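Local coordinates for protein glutamate tRNA ligase (Elizabethkingia meningoseptica, PDB 6BRL) that attaches glutamate to its cognate tRNA at the expense of ATP, as expected of a class I aminoacyl-tRNA synthetase, at residues Pro208-Ala213 against Ala237-Leu242. Sequence-based numbering, arbitrary orientation.
With GLU (glutamic acid), chain B.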
loop_
_atom_site.group_PDB
_atom_site.type_symbol
_atom_site.label_atom_id
_atom_site.label_comp_id
_atom_site.label_asym_id
_atom_site.label_seq_id
_atom_site.Cartn_x
_atom_site.Cartn_y
_atom_site.Cartn_z
ATOM N N PRO A 208 24.376 12.944 11.941
ATOM C CA PRO A 208 24.199 13.422 10.564
ATOM C C PRO A 208 22.735 13.720 10.263
ATOM O O PRO A 208 21.827 13.133 10.861
ATOM C CB PRO A 208 24.677 12.239 9.710
ATOM C CG PRO A 208 24.306 11.008 10.573
ATOM C CD PRO A 208 24.772 11.518 11.986
ATOM N N THR A 209 22.515 14.630 9.310
ATOM C CA THR A 209 21.191 14.770 8.697
ATOM C C THR A 209 20.977 13.662 7.683
ATOM O O THR A 209 21.893 12.953 7.284
ATOM C CB THR A 209 21.049 16.130 7.991
ATOM O OG1 THR A 209 22.053 16.223 6.942
ATOM C CG2 THR A 209 21.213 17.271 9.002
ATOM N N TYR A 210 19.734 13.560 7.213
ATOM C CA TYR A 210 19.399 12.567 6.218
ATOM C C TYR A 210 20.380 12.575 5.038
ATOM O O TYR A 210 20.778 11.512 4.539
ATOM C CB TYR A 210 17.953 12.835 5.735
ATOM C CG TYR A 210 17.743 12.250 4.376
ATOM C CD1 TYR A 210 17.482 10.888 4.223
ATOM C CD2 TYR A 210 17.854 13.038 3.221
ATOM C CE1 TYR A 210 17.300 10.317 2.952
ATOM C CE2 TYR A 210 17.674 12.480 1.946
ATOM C CZ TYR A 210 17.403 11.117 1.821
ATOM O OH TYR A 210 17.252 10.552 0.582
ATOM N N HIS A 211 20.750 13.766 4.548
ATOM C CA HIS A 211 21.535 13.829 3.306
ATOM C C HIS A 211 22.894 13.163 3.477
ATOM O O HIS A 211 23.337 12.385 2.624
ATOM C CB HIS A 211 21.715 15.284 2.869
ATOM C CG HIS A 211 20.425 15.998 2.638
ATOM N ND1 HIS A 211 19.614 15.718 1.556
ATOM C CD2 HIS A 211 19.779 16.947 3.361
ATOM C CE1 HIS A 211 18.527 16.474 1.618
ATOM N NE2 HIS A 211 18.607 17.238 2.695
ATOM N N PHE A 212 23.568 13.451 4.590
ATOM C CA PHE A 212 24.905 12.922 4.788
ATOM C C PHE A 212 24.836 11.442 5.157
ATOM O O PHE A 212 25.582 10.620 4.618
ATOM C CB PHE A 212 25.603 13.762 5.883
ATOM C CG PHE A 212 27.139 13.622 5.944
ATOM C CD1 PHE A 212 27.913 13.397 4.799
ATOM C CD2 PHE A 212 27.790 13.756 7.167
ATOM C CE1 PHE A 212 29.337 13.259 4.891
ATOM C CE2 PHE A 212 29.201 13.637 7.267
ATOM C CZ PHE A 212 29.971 13.408 6.119
ATOM N N ALA A 213 23.933 11.077 6.078
ATOM C CA ALA A 213 23.821 9.665 6.445
ATOM C C ALA A 213 23.521 8.799 5.220
ATOM O O ALA A 213 24.026 7.676 5.095
ATOM C CB ALA A 213 22.740 9.488 7.526
ATOM N N ALA A 237 21.402 16.848 -6.781
ATOM C CA ALA A 237 22.650 17.582 -7.004
ATOM C C ALA A 237 23.534 17.591 -5.752
ATOM O O ALA A 237 24.742 17.306 -5.812
ATOM C CB ALA A 237 22.336 19.017 -7.443
ATOM N N LEU A 238 22.935 17.900 -4.600
ATOM C CA LEU A 238 23.704 17.885 -3.346
ATOM C C LEU A 238 24.282 16.501 -3.089
ATOM O O LEU A 238 25.450 16.366 -2.741
ATOM C CB LEU A 238 22.818 18.345 -2.173
ATOM C CG LEU A 238 23.421 18.088 -0.782
ATOM C CD1 LEU A 238 24.649 18.935 -0.522
ATOM C CD2 LEU A 238 22.356 18.361 0.271
ATOM N N HIS A 239 23.479 15.449 -3.272
ATOM C CA HIS A 239 23.992 14.111 -2.995
ATOM C C HIS A 239 25.153 13.745 -3.914
ATOM O O HIS A 239 26.148 13.178 -3.462
ATOM C CB HIS A 239 22.881 13.069 -3.110
ATOM C CG HIS A 239 21.806 13.241 -2.081
ATOM N ND1 HIS A 239 20.660 12.486 -2.059
ATOM C CD2 HIS A 239 21.692 14.124 -1.055
ATOM C CE1 HIS A 239 19.871 12.909 -1.080
ATOM N NE2 HIS A 239 20.480 13.895 -0.452
ATOM N N VAL A 240 25.032 14.043 -5.209
ATOM C CA VAL A 240 26.149 13.817 -6.142
ATOM C C VAL A 240 27.388 14.593 -5.695
ATOM O O VAL A 240 28.507 14.075 -5.727
ATOM C CB VAL A 240 25.715 14.203 -7.570
ATOM C CG1 VAL A 240 26.892 14.291 -8.526
ATOM C CG2 VAL A 240 24.713 13.165 -8.061
ATOM N N LEU A 241 27.202 15.823 -5.241
ATOM C CA LEU A 241 28.338 16.617 -4.779
ATOM C C LEU A 241 28.917 16.089 -3.472
ATOM O O LEU A 241 30.117 16.248 -3.232
ATOM C CB LEU A 241 27.917 18.072 -4.647
ATOM C CG LEU A 241 27.777 18.841 -5.971
ATOM C CD1 LEU A 241 27.133 20.183 -5.723
ATOM C CD2 LEU A 241 29.165 19.052 -6.562
ATOM N N LEU A 242 28.104 15.452 -2.611
ATOM C CA LEU A 242 28.678 14.799 -1.417
ATOM C C LEU A 242 29.526 13.585 -1.792
ATOM O O LEU A 242 30.595 13.363 -1.207
ATOM C CB LEU A 242 27.568 14.381 -0.428
ATOM C CG LEU A 242 26.922 15.540 0.340
ATOM C CD1 LEU A 242 25.578 15.107 0.983
ATOM C CD2 LEU A 242 27.952 16.109 1.416
HETATM N N GLU B . 14.553 8.165 4.704
HETATM C CA GLU B . 14.181 8.565 3.339
HETATM C C GLU B . 12.652 8.478 3.104
HETATM O O GLU B . 12.111 8.904 2.060
HETATM C CB GLU B . 14.933 7.704 2.317
HETATM C CG GLU B . 15.033 8.314 0.931
HETATM C CD GLU B . 16.002 7.547 0.049
HETATM O OE1 GLU B . 17.145 8.070 -0.174
HETATM O OE2 GLU B . 15.615 6.423 -0.384
HETATM O OXT GLU B . 11.916 7.986 3.982
#
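With CG anti to the carbonyl carbon in both residues (chi1 -59° in His211), the His211 side chain sets out toward helix 236-246 and the ring of His239 reaches across to meet it rim to rim. Together with Tyr210 of helix 210-220 they form an aromatic cluster in the catalytic domain of this class I synthetase, beside the bound glutamate. A single nearly straight hydrogen bond, 171° at the hydrogen, joins His211 ND1 to His239 NE2 over 2.8 Å. Each ring lies at the edge of the other; the planes are inclined by 54° and neither ring lies over the other's face. On its far nitrogen His239 is tied as well: ND1 is hydrogen-bonded to NH2 of Arg228, whose NH1 binds the glutamate. Arg228 NH2 can only donate to ND1, so NE2 of a neutral His239 would carry the hydrogen and probably donates to His211. This puts His239 in the second shell of the pocket, where it probably steadies the arginine.

The faces of the His211 ring are packed from two sides. Leu238 lays CD2 over one of them in a CH-pi contact, 4.1 Å from the ring centroid, while CD2 of Tyr210 lies over the opposite face, toward the rim. Tyr210, with CG anti to its backbone nitrogen, carries its ring to the ligand; Trp232 stacks on it. Tyr210 CE2 comes within 3.8 Å of His239 CE1 in an oblique aromatic pair. Farther along, Leu242 packs against the first helix: its CD2 touches CD1 of Phe212 at 4.3 Å, and CD1 approaches the carbonyl O of His211 at 3.9 Å. At the ligand end of the cluster, Tyr210 OH donates a hydrogen bond of 2.6 Å to OE1 of the glutamate, a carboxylate oxygen lying in the plane of the phenol ring.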